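Local coordinates for porin (PDB 3PRN), which forms, as a homotrimer, outer-membrane channels through which small hydrophilic solutes, up to about 0.6 kDa, diffuse passively, at residues Asn129-Ile133 against Tyr148-Thr154; Thr161-Ala167 against Ala180-Gly186. The protein carries 1 engineered substitution. All coordinates share one frame; numbering follows the deposited sequence. Where two conformers were deposited one is given.

How the interactions relate
Read from the N terminus, the chain enters interaction 1 at Asn129, runs along strand 131-138, turns back and closes the hairpin with strand 142-150 at Tyr148-Thr154. After a short excursion it opens interaction 2 at Thr161, follows strand 163-171, and closes a second hairpin where strand 175-183 ends at Ala180-Gly186. The two loops follow one another in series, neither enclosing nor crossing the other. They are joined laterally, because strands 142-150 and 163-171 are neighbours in the closed antiparallel barrel: Val149 N lies 2.9 Å from Glu163 O, a probable hydrogen bond, and Tyr148 OH packs on Glu162 CG. Four consecutive strands of the wall are thus tied together.

Interaction 1: Asn129-Ile133 against Tyr148-Thr154; sequences NYNGI and YVDPDQT. With C8E ((hydroxyethyloxy)tri(ethyloxy)octane), chain E.
Asn131, Gly132 and Ile133 pair with Asp150, Val149 and Tyr148 at the open end of an antiparallel hairpin in the porin barrel. The hydrogen-bonded pairs Asn131-Asp150 and Ile133-Tyr148 flank the non-hydrogen-bonded pair Gly132-Val149, where glycine brings its CA within 3.1 Å of Tyr148 O. Beyond the strands, Gln153 N donates to Asn129 O in a nearly straight bond (172°).

Gln153 can be followed outward. Its CB and CG lie against Asn129 O; CD then reaches Asn131 CB at 3.9 Å, and the two side-chain amides stack with their planes 6° apart. At the tip, OE1 lies 4.1 Å from Asn131 ND2, a packing distance, while NE2 bonds to Ile27 O of a second subunit and, through a water, to Asn129 OD1. A long polar side chain suits this place, since it can lie along Asn131 and still reach a backbone carbonyl of the neighbouring subunit.

Tyr130 has CG anti to the backbone N (chi1 168°), and Val149 CG1 sits over one face of its ring, 3.9 Å from the centroid, a CH-pi contact. On the sheet face bearing Ile133 and Tyr148, the octyl chain of a detergent molecule lies over one face of the Tyr148 ring, its C3 being 3.6 Å from Tyr148 CE2; apolar and aromatic groups suit such a lipid-like partner.

Two successive Asx turns shape the exit from the strand: Asp150 OD1 accepts from Asp152 N, and Asp152 OD1 from Thr154 N. Asp152 OD1 also takes the hydroxyl of Thr154 through its syn lone pair, with Thr154 OG1 2.7 Å away.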
loop_
_atom_site.group_PDB
_atom_site.type_symbol
_atom_site.label_atom_id
_atom_site.label_comp_id
_atom_site.label_asym_id
_atom_site.label_seq_id
_atom_site.Cartn_x
_atom_site.Cartn_y
_atom_site.Cartn_z
ATOM N N ASN A 129 -0.305 8.059 -18.359
ATOM C CA ASN A 129 -1.586 8.435 -18.938
ATOM C C ASN A 129 -2.175 7.302 -19.762
ATOM O O ASN A 129 -3.008 7.529 -20.645
ATOM C CB ASN A 129 -1.382 9.700 -19.802
ATOM C CG ASN A 129 -1.164 10.890 -18.866
ATOM O OD1 ASN A 129 -2.104 11.316 -18.190
ATOM N ND2 ASN A 129 0.032 11.430 -18.750
ATOM N N TYR A 130 -1.715 6.085 -19.448
ATOM C CA TYR A 130 -2.197 4.901 -20.136
ATOM C C TYR A 130 -3.625 4.624 -19.669
ATOM O O TYR A 130 -3.976 4.595 -18.495
ATOM C CB TYR A 130 -1.236 3.779 -19.828
ATOM C CG TYR A 130 -1.598 2.366 -20.177
ATOM C CD1 TYR A 130 -2.592 1.664 -19.512
ATOM C CD2 TYR A 130 -0.853 1.700 -21.134
ATOM C CE1 TYR A 130 -2.850 0.334 -19.789
ATOM C CE2 TYR A 130 -1.104 0.373 -21.439
ATOM C CZ TYR A 130 -2.079 -0.316 -20.748
ATOM O OH TYR A 130 -2.266 -1.635 -21.055
ATOM N N ASN A 131 -4.534 4.418 -20.614
ATOM C CA ASN A 131 -5.940 4.153 -20.315
ATOM C C ASN A 131 -6.585 3.245 -21.347
ATOM O O ASN A 131 -6.445 3.449 -22.564
ATOM C CB ASN A 131 -6.709 5.486 -20.215
ATOM C CG ASN A 131 -8.080 5.266 -19.609
ATOM O OD1 ASN A 131 -8.161 5.126 -18.389
ATOM N ND2 ASN A 131 -9.123 5.215 -20.430
ATOM N N GLY A 132 -7.251 2.195 -20.876
ATOM C CA GLY A 132 -7.902 1.269 -21.780
ATOM C C GLY A 132 -9.389 1.172 -21.476
ATOM O O GLY A 132 -9.874 1.611 -20.409
ATOM N N ILE A 133 -10.117 0.603 -22.438
ATOM C CA ILE A 133 -11.530 0.272 -22.268
ATOM C C ILE A 133 -11.652 -1.191 -22.715
ATOM O O ILE A 133 -11.035 -1.577 -23.731
ATOM C CB ILE A 133 -12.461 1.139 -23.105
ATOM C CG1 ILE A 133 -12.107 2.615 -22.970
ATOM C CG2 ILE A 133 -13.921 0.870 -22.783
ATOM C CD1 ILE A 133 -12.791 3.537 -23.974
ATOM N N TYR A 148 -9.444 -1.906 -26.153
ATOM C CA TYR A 148 -8.863 -0.741 -26.837
ATOM C C TYR A 148 -7.953 -0.029 -25.844
ATOM O O TYR A 148 -8.415 0.303 -24.714
ATOM C CB TYR A 148 -10.025 0.159 -27.300
ATOM C CG TYR A 148 -9.567 1.549 -27.673
ATOM C CD1 TYR A 148 -9.000 1.818 -28.917
ATOM C CD2 TYR A 148 -9.692 2.567 -26.743
ATOM C CE1 TYR A 148 -8.574 3.119 -29.224
ATOM C CE2 TYR A 148 -9.285 3.866 -27.028
ATOM C CZ TYR A 148 -8.709 4.109 -28.273
ATOM O OH TYR A 148 -8.296 5.412 -28.531
ATOM N N VAL A 149 -6.679 0.114 -26.156
ATOM C CA VAL A 149 -5.772 0.736 -25.190
ATOM C C VAL A 149 -5.114 1.951 -25.816
ATOM O O VAL A 149 -4.533 1.885 -26.909
ATOM C CB VAL A 149 -4.681 -0.263 -24.746
ATOM C CG1 VAL A 149 -3.709 0.419 -23.779
ATOM C CG2 VAL A 149 -5.240 -1.514 -24.104
ATOM N N ASP A 150 -5.232 3.088 -25.160
ATOM C CA ASP A 150 -4.528 4.306 -25.635
ATOM C C ASP A 150 -3.403 4.504 -24.640
ATOM O O ASP A 150 -3.660 4.762 -23.450
ATOM C CB ASP A 150 -5.552 5.420 -25.600
ATOM C CG ASP A 150 -4.991 6.757 -26.081
ATOM O OD1 ASP A 150 -3.779 6.907 -26.133
ATOM O OD2 ASP A 150 -5.818 7.664 -26.322
ATOM N N PRO A 151 -2.156 4.409 -25.035
ATOM C CA PRO A 151 -1.035 4.551 -24.109
ATOM C C PRO A 151 -0.813 5.923 -23.582
ATOM O O PRO A 151 -0.072 6.147 -22.582
ATOM C CB PRO A 151 0.139 4.027 -24.899
ATOM C CG PRO A 151 -0.248 4.060 -26.343
ATOM C CD PRO A 151 -1.748 4.081 -26.421
ATOM N N ASP A 152 -1.412 6.957 -24.183
ATOM C CA ASP A 152 -1.282 8.291 -23.622
ATOM C C ASP A 152 -2.547 9.048 -24.016
ATOM O O ASP A 152 -2.577 9.774 -25.044
ATOM C CB ASP A 152 -0.036 9.061 -24.085
ATOM C CG ASP A 152 0.123 10.368 -23.315
ATOM O OD1 ASP A 152 -0.832 10.997 -22.793
ATOM O OD2 ASP A 152 1.276 10.837 -23.239
ATOM N N GLN A 153 -3.572 8.906 -23.185
ATOM C CA GLN A 153 -4.867 9.490 -23.461
ATOM C C GLN A 153 -4.937 10.999 -23.418
ATOM O O GLN A 153 -5.963 11.561 -23.854
ATOM C CB GLN A 153 -5.939 8.886 -22.503
ATOM C CG GLN A 153 -5.871 9.538 -21.098
ATOM C CD GLN A 153 -7.198 9.337 -20.351
ATOM O OE1 GLN A 153 -8.257 9.191 -20.977
ATOM N NE2 GLN A 153 -7.144 9.356 -19.024
ATOM N N THR A 154 -3.990 11.720 -22.887
ATOM C CA THR A 154 -4.123 13.161 -22.803
ATOM C C THR A 154 -3.656 13.803 -24.126
ATOM O O THR A 154 -4.072 14.923 -24.422
ATOM C CB THR A 154 -3.254 13.756 -21.671
ATOM O OG1 THR A 154 -1.916 13.383 -21.995
ATOM C CG2 THR A 154 -3.596 13.169 -20.307
HETATM C C1 C8E E . -14.235 3.351 -28.847
HETATM C C2 C8E E . -13.030 4.192 -29.069
HETATM C C3 C8E E . -12.642 4.829 -27.802
HETATM C C4 C8E E . -13.235 6.183 -27.873
HETATM C C5 C8E E . -13.469 6.451 -26.414
HETATM C C6 C8E E . -14.759 7.061 -26.209
HETATM C C7 C8E E . -15.434 6.117 -25.369
HETATM C C8 C8E E . -16.372 6.741 -24.417
HETATM O O9 C8E E . -16.634 6.035 -23.197
HETATM C C10 C8E E . -17.156 4.715 -23.279
HETATM C C11 C8E E . -17.083 3.991 -21.986
HETATM O O12 C8E E . -16.320 4.486 -20.888
HETATM C C13 C8E E . -16.488 5.714 -20.174
HETATM C C14 C8E E . -17.521 6.646 -19.544
HETATM O O15 C8E E . -18.540 6.405 -18.527
HETATM C C16 C8E E . -19.771 6.996 -19.027
HETATM C C17 C8E E . -20.323 8.110 -18.174
HETATM O O18 C8E E . -21.442 8.190 -17.263
HETATM C C19 C8E E . -22.415 7.118 -17.220
HETATM C C20 C8E E . -23.826 7.127 -17.908
HETATM O O21 C8E E . -24.485 8.386 -18.153
HETATM O O HOH W 1 1.323 7.399 -20.656
HETATM O O HOH W 2 -4.606 9.821 -17.782
#

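Interaction 2: Thr161-Ala167 against Ala180-Gly186; sequences TEEFGIA and AYTTDAG
Glu163, the first residue of strand 163-171, makes the side-chain link: Gly186 N donates to Glu163 OE2 at 2.8 Å, meeting the anti side of the carboxylate. Phe115 N gives the same oxygen a second bond, which probably helps to hold this buried acid in its charged form. The glutamate gets there by extension, with CG anti to the backbone N (chi1 175°) and the chain straight beyond it. Gly186 has a positive phi (77°), a conformation that favours glycine.

Four backbone bonds join the strands. Those of the Ile166-Tyr181 pair run both ways, and Thr183 N reaches Phe164 O at 2.8 Å, while the return bond from Phe164 N to Thr183 O is weak.

Packing surrounds this frame. Thr182 CG2 lies 3.4 Å from Glu163 CG, the two side chains meeting at a slant. Gly165 faces Thr182 between the two hydrogen-bonded pairs, and past Ile166-Tyr181 the methyls of Ala167 and Ala180 touch, CB to CB, at 3.7 Å. Small residues suit this face, where helix 88-91 packs: Ala88 touches Ala167, and Phe89 touches Ala180 and Thr182. At the loop end, Thr161 CG2 rests against Asp184 CB, 3.5 Å away, while Asp184 OD1 accepts from Asp190 N. Phe164, Ile166 and Tyr181 project from the other face, Phe164 and Tyr181 being exposed on the surface, an arrangement typical of an antiparallel hairpin in the wall of a porin beta-barrel.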
loop_
_atom_site.group_PDB
_atom_site.type_symbol
_atom_site.label_atom_id
_atom_site.label_comp_id
_atom_site.label_asym_id
_atom_site.label_seq_id
_atom_site.Cartn_x
_atom_site.Cartn_y
_atom_site.Cartn_z
ATOM N N THR A 161 -0.167 5.758 -31.096
ATOM C CA THR A 161 -0.679 4.524 -31.694
ATOM C C THR A 161 -1.520 3.789 -30.659
ATOM O O THR A 161 -0.978 3.443 -29.615
ATOM C CB THR A 161 0.521 3.611 -32.057
ATOM O OG1 THR A 161 1.422 4.384 -32.858
ATOM C CG2 THR A 161 0.105 2.340 -32.734
ATOM N N GLU A 162 -2.763 3.539 -30.934
ATOM C CA GLU A 162 -3.612 2.822 -29.975
ATOM C C GLU A 162 -3.676 1.353 -30.365
ATOM O O GLU A 162 -3.539 1.052 -31.544
ATOM C CB GLU A 162 -5.029 3.424 -29.970
ATOM C CG GLU A 162 -4.994 4.840 -29.390
ATOM C CD GLU A 162 -4.899 5.896 -30.470
ATOM O OE1 GLU A 162 -5.214 5.633 -31.651
ATOM O OE2 GLU A 162 -4.483 7.042 -30.161
ATOM N N GLU A 163 -3.877 0.459 -29.395
ATOM C CA GLU A 163 -3.946 -0.957 -29.656
ATOM C C GLU A 163 -5.402 -1.412 -29.622
ATOM O O GLU A 163 -6.142 -1.128 -28.679
ATOM C CB GLU A 163 -3.146 -1.722 -28.596
ATOM C CG GLU A 163 -3.274 -3.229 -28.742
ATOM C CD GLU A 163 -2.762 -3.964 -27.518
ATOM O OE1 GLU A 163 -3.566 -4.223 -26.549
ATOM O OE2 GLU A 163 -1.526 -4.314 -27.454
ATOM N N PHE A 164 -5.818 -2.104 -30.665
ATOM C CA PHE A 164 -7.183 -2.644 -30.708
ATOM C C PHE A 164 -7.114 -4.157 -30.819
ATOM O O PHE A 164 -6.415 -4.710 -31.679
ATOM C CB PHE A 164 -7.986 -2.087 -31.879
ATOM C CG PHE A 164 -9.381 -2.707 -31.915
ATOM C CD1 PHE A 164 -10.326 -2.363 -30.939
ATOM C CD2 PHE A 164 -9.704 -3.633 -32.909
ATOM C CE1 PHE A 164 -11.594 -2.956 -30.955
ATOM C CE2 PHE A 164 -10.971 -4.229 -32.923
ATOM C CZ PHE A 164 -11.915 -3.891 -31.946
ATOM N N GLY A 165 -7.841 -4.813 -29.943
ATOM C CA GLY A 165 -7.808 -6.271 -29.889
ATOM C C GLY A 165 -9.187 -6.892 -29.910
ATOM O O GLY A 165 -10.139 -6.413 -29.266
ATOM N N ILE A 166 -9.243 -8.098 -30.488
ATOM C CA ILE A 166 -10.512 -8.853 -30.390
ATOM C C ILE A 166 -10.226 -10.319 -30.231
ATOM O O ILE A 166 -9.243 -10.868 -30.789
ATOM C CB ILE A 166 -11.415 -8.563 -31.608
ATOM C CG1 ILE A 166 -12.684 -9.424 -31.519
ATOM C CG2 ILE A 166 -10.718 -8.871 -32.905
ATOM C CD1 ILE A 166 -13.798 -8.768 -32.329
ATOM N N ALA A 167 -11.063 -11.041 -29.516
ATOM C CA ALA A 167 -10.881 -12.451 -29.288
ATOM C C ALA A 167 -12.179 -13.165 -28.930
ATOM O O ALA A 167 -13.129 -12.604 -28.422
ATOM C CB ALA A 167 -9.832 -12.710 -28.167
ATOM N N ALA A 180 -7.660 -15.029 -31.624
ATOM C CA ALA A 180 -7.472 -13.647 -31.208
ATOM C C ALA A 180 -6.698 -12.912 -32.293
ATOM O O ALA A 180 -5.827 -13.511 -32.924
ATOM C CB ALA A 180 -6.697 -13.593 -29.902
ATOM N N TYR A 181 -6.934 -11.616 -32.387
ATOM C CA TYR A 181 -6.238 -10.769 -33.339
ATOM C C TYR A 181 -6.093 -9.386 -32.713
ATOM O O TYR A 181 -7.103 -8.901 -32.164
ATOM C CB TYR A 181 -7.101 -10.676 -34.638
ATOM C CG TYR A 181 -6.440 -9.796 -35.675
ATOM C CD1 TYR A 181 -5.364 -10.292 -36.405
ATOM C CD2 TYR A 181 -6.866 -8.518 -35.931
ATOM C CE1 TYR A 181 -4.729 -9.524 -37.380
ATOM C CE2 TYR A 181 -6.269 -7.751 -36.923
ATOM C CZ TYR A 181 -5.184 -8.242 -37.608
ATOM O OH TYR A 181 -4.555 -7.476 -38.583
ATOM N N THR A 182 -4.978 -8.761 -32.792
ATOM C CA THR A 182 -4.702 -7.463 -32.234
ATOM C C THR A 182 -3.902 -6.613 -33.198
ATOM O O THR A 182 -2.847 -7.084 -33.645
ATOM C CB THR A 182 -3.846 -7.611 -30.919
ATOM O OG1 THR A 182 -4.671 -8.341 -30.002
ATOM C CG2 THR A 182 -3.500 -6.257 -30.336
ATOM N N THR A 183 -4.360 -5.402 -33.516
ATOM C CA THR A 183 -3.605 -4.555 -34.421
ATOM C C THR A 183 -2.823 -3.533 -33.598
ATOM O O THR A 183 -3.252 -3.064 -32.510
ATOM C CB THR A 183 -4.503 -3.865 -35.475
ATOM O OG1 THR A 183 -5.446 -3.062 -34.760
ATOM C CG2 THR A 183 -5.399 -4.844 -36.219
ATOM N N ASP A 184 -1.630 -3.226 -34.052
ATOM C CA ASP A 184 -0.709 -2.293 -33.441
ATOM C C ASP A 184 -0.487 -2.675 -31.950
ATOM O O ASP A 184 -0.502 -1.850 -31.046
ATOM C CB ASP A 184 -1.164 -0.868 -33.513
ATOM C CG ASP A 184 -1.281 -0.298 -34.925
ATOM O OD1 ASP A 184 -0.623 -0.763 -35.863
ATOM O OD2 ASP A 184 -2.067 0.662 -35.059
ATOM N N ALA A 185 -0.250 -3.959 -31.788
ATOM C CA ALA A 185 -0.035 -4.556 -30.475
ATOM C C ALA A 185 1.127 -3.877 -29.765
ATOM O O ALA A 185 2.192 -3.674 -30.361
ATOM C CB ALA A 185 0.209 -6.058 -30.626
ATOM N N GLY A 186 0.889 -3.489 -28.488
ATOM C CA GLY A 186 1.943 -2.870 -27.700
ATOM C C GLY A 186 2.162 -1.419 -28.093
ATOM O O GLY A 186 3.113 -0.811 -27.625
#